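Local coordinates for protein Hsp70/Hsp90 co-chaperone CNS1 (Saccharomyces cerevisiae, PDB 6HFM) that binds the molecular chaperones Hsp90 and Hsp70 as a co-chaperone and stimulates the ATPase activity of Hsp70 but not that of Hsp90, at residues Lys93-Thr97 and Pro98-Leu102; Leu37-Pro40 and Met41-Glu44; Lys160-Glu163 and Arg164-Val167. All coordinates share one frame; numbering follows the deposited sequence.

In the fold
The three contacts are local turns and a helix end in the C-terminal part of Cns1, whose TPR repeats, which bind Hsp90, lie outside this chain. Along the sequence contact 2 comes first, then contact 1, then contact 3 at the C-terminus. Contact 1 leads into strand 101-106 and contact 2 joins strands 36-37 and 47-55, so both border the mixed sheet, on opposite sides of the chain's centre with their own centres about 35 Å apart. Contact 3 lies where helix 158-163 gives way to the C-terminal residues, its centre about 29 Å from that of contact 1 and about 32 Å from that of contact 2, and returns to strand 101-106 through Glu106. None touches another.

Contact 1: residues Lys93-Thr97 and Pro98-Leu102; sequences KENFT and PKKVL
With its first torsion at 73°, Thr97 holds OG1 between its own backbone N and carbonyl carbon, aimed forward along the chain at Lys100. Lys100, for its part, sets CG anti to its carbonyl carbon (chi1 -65°) and then runs out extended, which lays its aliphatic stem past the threonine hydroxyl. The Lys100 N-H donates to Thr97 OG1 at 3.3 Å with an angle of 157°, while Lys100 CG also lies 3.3 Å from Thr97 OG1. Nearer the backbone, Lys100 CB touches Asn95 O at 3.3 Å; farther along the stem, Lys100 CD meets Asn95 ND2 at 4.0 Å, the two side chains crossing at about a right angle. The turn is closed by the backbone: Val101 N donates to Thr97 O at 3.2 Å. Next to this bond, Val101 CG1 reaches Phe96 CD1 at 4.1 Å, obliquely to the ring. Phe96 is buried, stacked on Phe88 and resting on Pro145, and Val101 continues that apolar layer onto Val77 and Ile143. Lys117 NZ donates to Pro98 O and Val101 O. Phe96 centres an inverse gamma turn, and Thr97 accepts with OG1 from Lys100 N and with its carbonyl O from Val101 N, the pair of bonds that defines an ST motif; together they deliver the chain from the 3-10 segment 93-95 into strand 101-106 of the mixed sheet.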
loop_
_atom_site.group_PDB
_atom_site.type_symbol
_atom_site.label_atom_id
_atom_site.label_comp_id
_atom_site.label_asym_id
_atom_site.label_seq_id
_atom_site.Cartn_x
_atom_site.Cartn_y
_atom_site.Cartn_z
ATOM N N LYS A 93 17.515 10.448 -7.784
ATOM C CA LYS A 93 17.608 8.970 -7.725
ATOM C C LYS A 93 18.514 8.436 -6.605
ATOM O O LYS A 93 18.263 7.361 -6.052
ATOM C CB LYS A 93 18.077 8.400 -9.073
ATOM C CG LYS A 93 19.442 8.896 -9.541
ATOM C CD LYS A 93 19.864 8.260 -10.853
ATOM C CE LYS A 93 21.018 9.027 -11.480
ATOM N NZ LYS A 93 21.832 8.176 -12.388
ATOM N N GLU A 94 19.570 9.187 -6.295
ATOM C CA GLU A 94 20.502 8.865 -5.204
ATOM C C GLU A 94 19.887 8.811 -3.798
ATOM O O GLU A 94 20.468 8.198 -2.901
ATOM C CB GLU A 94 21.707 9.833 -5.204
ATOM C CG GLU A 94 21.400 11.306 -4.896
ATOM C CD GLU A 94 20.916 12.119 -6.093
ATOM O OE1 GLU A 94 20.647 11.536 -7.168
ATOM O OE2 GLU A 94 20.792 13.355 -5.956
ATOM N N ASN A 95 18.732 9.450 -3.601
ATOM C CA ASN A 95 18.071 9.471 -2.287
ATOM C C ASN A 95 17.070 8.332 -2.057
ATOM O O ASN A 95 16.363 8.342 -1.048
ATOM C CB ASN A 95 17.395 10.830 -2.063
ATOM C CG ASN A 95 18.381 11.990 -2.102
ATOM O OD1 ASN A 95 18.117 13.019 -2.722
ATOM N ND2 ASN A 95 19.520 11.827 -1.438
ATOM N N PHE A 96 17.016 7.349 -2.960
ATOM C CA PHE A 96 16.168 6.166 -2.764
ATOM C C PHE A 96 16.931 5.052 -2.041
ATOM O O PHE A 96 17.341 4.059 -2.642
ATOM C CB PHE A 96 15.568 5.693 -4.093
ATOM C CG PHE A 96 14.486 6.602 -4.617
ATOM C CD1 PHE A 96 13.142 6.309 -4.387
ATOM C CD2 PHE A 96 14.804 7.762 -5.313
ATOM C CE1 PHE A 96 12.140 7.152 -4.857
ATOM C CE2 PHE A 96 13.808 8.608 -5.779
ATOM C CZ PHE A 96 12.473 8.299 -5.556
ATOM N N THR A 97 17.124 5.255 -0.739
ATOM C CA THR A 97 17.694 4.251 0.164
ATOM C C THR A 97 16.693 4.041 1.302
ATOM O O THR A 97 15.825 4.889 1.513
ATOM C CB THR A 97 19.052 4.692 0.753
ATOM O OG1 THR A 97 18.853 5.716 1.736
ATOM C CG2 THR A 97 19.983 5.206 -0.341
ATOM N N PRO A 98 16.808 2.925 2.042
ATOM C CA PRO A 98 15.852 2.660 3.129
ATOM C C PRO A 98 15.721 3.753 4.200
ATOM O O PRO A 98 14.611 4.009 4.666
ATOM C CB PRO A 98 16.384 1.363 3.743
ATOM C CG PRO A 98 17.032 0.669 2.604
ATOM C CD PRO A 98 17.680 1.760 1.800
ATOM N N LYS A 99 16.834 4.382 4.582
ATOM C CA LYS A 99 16.813 5.474 5.565
ATOM C C LYS A 99 16.267 6.773 4.972
ATOM O O LYS A 99 15.473 7.459 5.616
ATOM C CB LYS A 99 18.220 5.726 6.136
ATOM C CG LYS A 99 18.335 6.859 7.159
ATOM C CD LYS A 99 17.378 6.689 8.328
ATOM C CE LYS A 99 17.735 7.592 9.496
ATOM N NZ LYS A 99 16.919 7.260 10.696
ATOM N N LYS A 100 16.703 7.106 3.760
ATOM C CA LYS A 100 16.420 8.419 3.167
ATOM C C LYS A 100 15.002 8.600 2.616
ATOM O O LYS A 100 14.610 9.728 2.337
ATOM C CB LYS A 100 17.440 8.742 2.073
ATOM C CG LYS A 100 18.857 8.904 2.595
ATOM C CD LYS A 100 19.846 9.048 1.454
ATOM C CE LYS A 100 21.253 9.287 1.978
ATOM N NZ LYS A 100 22.262 9.277 0.883
ATOM N N VAL A 101 14.243 7.514 2.454
ATOM C CA VAL A 101 12.849 7.628 1.983
ATOM C C VAL A 101 11.861 7.663 3.139
ATOM O O VAL A 101 12.133 7.131 4.218
ATOM C CB VAL A 101 12.435 6.507 0.992
ATOM C CG1 VAL A 101 13.324 6.530 -0.247
ATOM C CG2 VAL A 101 12.415 5.121 1.637
ATOM N N LEU A 102 10.722 8.308 2.899
ATOM C CA LEU A 102 9.538 8.155 3.745
ATOM C C LEU A 102 8.494 7.373 2.959
ATOM O O LEU A 102 8.531 7.334 1.725
ATOM C CB LEU A 102 8.986 9.520 4.156
ATOM C CG LEU A 102 9.919 10.425 4.966
ATOM C CD1 LEU A 102 9.201 11.723 5.299
ATOM C CD2 LEU A 102 10.428 9.746 6.223
#

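Contact 2: residues Leu37-Pro40 and Met41-Glu44; sequences LEDP and MDFE
Asp39 and Asp42 meet through both backbone and side chain. Asp42 N donates to Asp39 O at 3.0 Å with an angle of 157°. The CB atoms of Asp39 and Asp42 lie 3.9 Å apart, so the two carboxylates leave the backbone as neighbours. Asp39 OD1 and Asp42 OD2 nevertheless stay 4.5 Å from each other, and a water donates to both, at 2.7 Å to Asp39 OD1 and 2.8 Å to Asp42 OD2; this bridge probably offsets part of the repulsion between the like charges. On the turn itself, Met41 bends at chi2 and chi3 and brings its methyl CE back to Pro40 O, 3.6 Å away.

The backbone from Asp39 to Asp42 forms a type I beta turn with Pro40 and Met41 at its corners, and an Asx turn begins at the same Asp42. Asp42 turns CG anti to its backbone N (chi1 180°), which carries OD1 forward to accept from Glu44 N at 3.1 Å; the donor comes from above the carboxylate plane. Asp42 thus serves the first turn with its N-H and the second with its carboxylate. On the buried side, Leu37 sets CD1 against Asp42 O and CD2 against Phe43 O.

Farther out, Ser45 OG bonds to both Asp42 O and Asp39 N, and Arg16 NH1 holds Phe43 O. Helix 4-15 lies alongside, with Ala12 against Leu37 and Leu15 against Phe43, where this connection passes from strand 36-37 to strand 47-55.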
loop_
_atom_site.group_PDB
_atom_site.type_symbol
_atom_site.label_atom_id
_atom_site.label_comp_id
_atom_site.label_asym_id
_atom_site.label_seq_id
_atom_site.Cartn_x
_atom_site.Cartn_y
_atom_site.Cartn_z
ATOM N N LEU A 37 -6.338 -15.758 2.723
ATOM C CA LEU A 37 -5.732 -16.289 3.942
ATOM C C LEU A 37 -4.802 -17.427 3.550
ATOM O O LEU A 37 -5.166 -18.264 2.717
ATOM C CB LEU A 37 -6.811 -16.814 4.892
ATOM C CG LEU A 37 -7.739 -15.754 5.492
ATOM C CD1 LEU A 37 -9.002 -16.391 6.066
ATOM C CD2 LEU A 37 -7.013 -14.946 6.556
ATOM N N GLU A 38 -3.618 -17.466 4.161
ATOM C CA GLU A 38 -2.626 -18.511 3.867
ATOM C C GLU A 38 -3.225 -19.904 4.050
ATOM O O GLU A 38 -3.008 -20.788 3.222
ATOM C CB GLU A 38 -1.374 -18.332 4.727
ATOM C CG GLU A 38 -0.188 -19.152 4.250
ATOM C CD GLU A 38 1.136 -18.701 4.842
ATOM O OE1 GLU A 38 2.180 -19.011 4.222
ATOM O OE2 GLU A 38 1.149 -18.053 5.918
ATOM N N ASP A 39 -3.999 -20.077 5.124
ATOM C CA ASP A 39 -4.809 -21.277 5.339
ATOM C C ASP A 39 -6.266 -20.848 5.181
ATOM O O ASP A 39 -6.790 -20.169 6.061
ATOM C CB ASP A 39 -4.559 -21.851 6.736
ATOM C CG ASP A 39 -3.172 -22.459 6.885
ATOM O OD1 ASP A 39 -2.829 -22.883 8.011
ATOM O OD2 ASP A 39 -2.419 -22.519 5.884
ATOM N N PRO A 40 -6.923 -21.221 4.062
ATOM C CA PRO A 40 -8.233 -20.614 3.742
ATOM C C PRO A 40 -9.354 -20.794 4.774
ATOM O O PRO A 40 -10.271 -19.976 4.808
ATOM C CB PRO A 40 -8.628 -21.298 2.428
ATOM C CG PRO A 40 -7.366 -21.796 1.848
ATOM C CD PRO A 40 -6.488 -22.151 3.003
ATOM N N MET A 41 -9.284 -21.842 5.595
ATOM C CA MET A 41 -10.294 -22.081 6.638
ATOM C C MET A 41 -9.845 -21.692 8.054
ATOM O O MET A 41 -10.477 -22.094 9.032
ATOM C CB MET A 41 -10.759 -23.545 6.583
ATOM C CG MET A 41 -11.524 -23.878 5.313
ATOM S SD MET A 41 -13.065 -22.948 5.188
ATOM C CE MET A 41 -12.857 -22.217 3.577
ATOM N N ASP A 42 -8.794 -20.876 8.162
ATOM C CA ASP A 42 -8.280 -20.417 9.454
ATOM C C ASP A 42 -8.145 -18.895 9.437
ATOM O O ASP A 42 -7.214 -18.363 8.837
ATOM C CB ASP A 42 -6.928 -21.075 9.743
ATOM C CG ASP A 42 -6.316 -20.643 11.073
ATOM O OD1 ASP A 42 -6.966 -19.916 11.855
ATOM O OD2 ASP A 42 -5.162 -21.048 11.337
ATOM N N PHE A 43 -9.059 -18.202 10.119
ATOM C CA PHE A 43 -9.050 -16.728 10.147
ATOM C C PHE A 43 -7.762 -16.106 10.734
ATOM O O PHE A 43 -7.452 -14.953 10.425
ATOM C CB PHE A 43 -10.280 -16.175 10.894
ATOM C CG PHE A 43 -10.128 -16.153 12.399
ATOM C CD1 PHE A 43 -9.543 -15.060 13.037
ATOM C CD2 PHE A 43 -10.572 -17.216 13.180
ATOM C CE1 PHE A 43 -9.387 -15.035 14.417
ATOM C CE2 PHE A 43 -10.421 -17.193 14.559
ATOM C CZ PHE A 43 -9.831 -16.106 15.179
ATOM N N GLU A 44 -7.065 -16.848 11.603
ATOM C CA GLU A 44 -5.817 -16.416 12.261
ATOM C C GLU A 44 -4.586 -16.486 11.386
ATOM O O GLU A 44 -3.560 -15.900 11.736
ATOM C CB GLU A 44 -5.468 -17.323 13.451
ATOM C CG GLU A 44 -6.264 -17.149 14.716
ATOM C CD GLU A 44 -5.519 -17.745 15.902
ATOM O OE1 GLU A 44 -4.858 -18.810 15.747
ATOM O OE2 GLU A 44 -5.570 -17.135 16.978
HETATM O O HOH W 1 -4.589 -23.376 9.967
#

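Contact 3: residues Lys160-Glu163 and Arg164-Val167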
loop_
_atom_site.group_PDB
_atom_site.type_symbol
_atom_site.label_atom_id
_atom_site.label_comp_id
_atom_site.label_asym_id
_atom_site.label_seq_id
_atom_site.Cartn_x
_atom_site.Cartn_y
_atom_site.Cartn_z
ATOM N N LYS A 160 -8.685 15.117 -6.641
ATOM C CA LYS A 160 -8.222 14.185 -7.681
ATOM C C LYS A 160 -8.166 12.746 -7.148
ATOM O O LYS A 160 -8.528 11.801 -7.848
ATOM C CB LYS A 160 -6.839 14.599 -8.192
ATOM C CG LYS A 160 -6.459 14.056 -9.558
ATOM C CD LYS A 160 -5.003 14.372 -9.876
ATOM C CE LYS A 160 -4.631 14.020 -11.309
ATOM N NZ LYS A 160 -5.052 15.064 -12.286
ATOM N N ALA A 161 -7.707 12.589 -5.909
ATOM C CA ALA A 161 -7.673 11.274 -5.269
ATOM C C ALA A 161 -9.073 10.686 -5.102
ATOM O O ALA A 161 -9.308 9.526 -5.453
ATOM C CB ALA A 161 -6.959 11.344 -3.925
ATOM N N LEU A 162 -10.010 11.498 -4.620
ATOM C CA LEU A 162 -11.387 11.038 -4.424
ATOM C C LEU A 162 -12.081 10.718 -5.760
ATOM O O LEU A 162 -12.917 9.810 -5.822
ATOM C CB LEU A 162 -12.187 12.058 -3.611
ATOM C CG LEU A 162 -11.696 12.285 -2.172
ATOM C CD1 LEU A 162 -12.424 13.470 -1.554
ATOM C CD2 LEU A 162 -11.850 11.048 -1.297
ATOM N N GLU A 163 -11.694 11.427 -6.820
ATOM C CA GLU A 163 -12.232 11.190 -8.169
ATOM C C GLU A 163 -11.767 9.870 -8.812
ATOM O O GLU A 163 -12.390 9.403 -9.765
ATOM C CB GLU A 163 -11.922 12.382 -9.085
ATOM C CG GLU A 163 -12.821 13.580 -8.810
ATOM C CD GLU A 163 -12.370 14.868 -9.482
ATOM O OE1 GLU A 163 -11.321 14.880 -10.168
ATOM O OE2 GLU A 163 -13.078 15.883 -9.315
ATOM N N ARG A 164 -10.691 9.273 -8.293
ATOM C CA ARG A 164 -10.287 7.908 -8.683
ATOM C C ARG A 164 -11.256 6.803 -8.222
ATOM O O ARG A 164 -11.219 5.687 -8.756
ATOM C CB ARG A 164 -8.879 7.574 -8.159
ATOM C CG ARG A 164 -7.754 8.389 -8.779
ATOM C CD ARG A 164 -6.392 7.756 -8.534
ATOM N NE ARG A 164 -5.972 7.811 -7.130
ATOM C CZ ARG A 164 -5.322 8.824 -6.547
ATOM N NH1 ARG A 164 -4.994 9.934 -7.217
ATOM N NH2 ARG A 164 -5.004 8.730 -5.255
ATOM N N ARG A 165 -12.108 7.106 -7.244
ATOM C CA ARG A 165 -12.957 6.109 -6.587
ATOM C C ARG A 165 -14.271 5.913 -7.332
ATOM O O ARG A 165 -14.718 6.808 -8.059
ATOM C CB ARG A 165 -13.225 6.521 -5.139
ATOM C CG ARG A 165 -11.949 6.780 -4.344
ATOM C CD ARG A 165 -12.225 7.116 -2.894
ATOM N NE ARG A 165 -10.971 7.362 -2.181
ATOM C CZ ARG A 165 -10.854 7.562 -0.870
ATOM N NH1 ARG A 165 -11.919 7.549 -0.072
ATOM N NH2 ARG A 165 -9.653 7.779 -0.352
ATOM N N SER A 166 -14.883 4.745 -7.148
ATOM C CA SER A 166 -16.168 4.423 -7.777
ATOM C C SER A 166 -17.326 5.250 -7.220
ATOM O O SER A 166 -18.189 5.695 -7.985
ATOM C CB SER A 166 -16.484 2.935 -7.632
ATOM O OG SER A 166 -15.562 2.168 -8.377
ATOM N N VAL A 167 -17.350 5.442 -5.901
ATOM C CA VAL A 167 -18.436 6.194 -5.244
ATOM C C VAL A 167 -17.888 7.439 -4.541
ATOM O O VAL A 167 -18.636 8.352 -4.179
ATOM C CB VAL A 167 -19.268 5.269 -4.320
ATOM C CG1 VAL A 167 -18.481 4.759 -3.112
ATOM C CG2 VAL A 167 -20.586 5.911 -3.907
ATOM O OXT VAL A 167 -16.676 7.591 -4.353
HETATM O O HOH W 2 -8.568 7.319 -3.938
HETATM O O HOH W 3 -14.863 9.636 -3.883
#
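Arg164 and Arg165 fold back over Ala161 and Leu162 in a local contact at the C-terminal end of helix 158-163, where the chain leaves the helix for its last residues. Arg164, bent at chi3 (-69°), brings its guanidinium back along the helix and lays one face over Ala161 CA, offset toward the rim. Its NH2 approaches Ala161 CB to 3.5 Å. Arg165 instead stays extended from CG to NE and sets its guanidinium face squarely over a methyl of Leu162, with CD2 of Leu162 3.7 Å from CZ of Arg165. Each cationic group thus has an apolar partner from the last helical turn on one face.

In the backbone, Arg164 N is shared between two carbonyls: it makes only a weak bond to Lys160 O, in the alpha-helical spacing of four residues, and a shorter one of 3.2 Å to Ala161 O. Arg165 N likewise donates to Leu162 O at 3.2 Å. The bonds to Ala161 O and Leu162 O, each reaching three residues back, are of the 3-10 type.

Two waters bond to the carbonyls of Ala161 and Leu162 as well. One molecule donates to Ala161 O and accepts from Arg165 NE, lying at the guanidinium edge and in its plane. A second joins Leu162 O to the terminal carboxylate through Val167 OXT. Beyond the helix, Glu106 spans both arginines: OE1 forms a salt bridge with Arg164 NH2 and OE2 with Arg165 NH2. Arg165 is held further by the backbone carbonyls of Thr107 and Lys108, through NH2 and NH1 respectively.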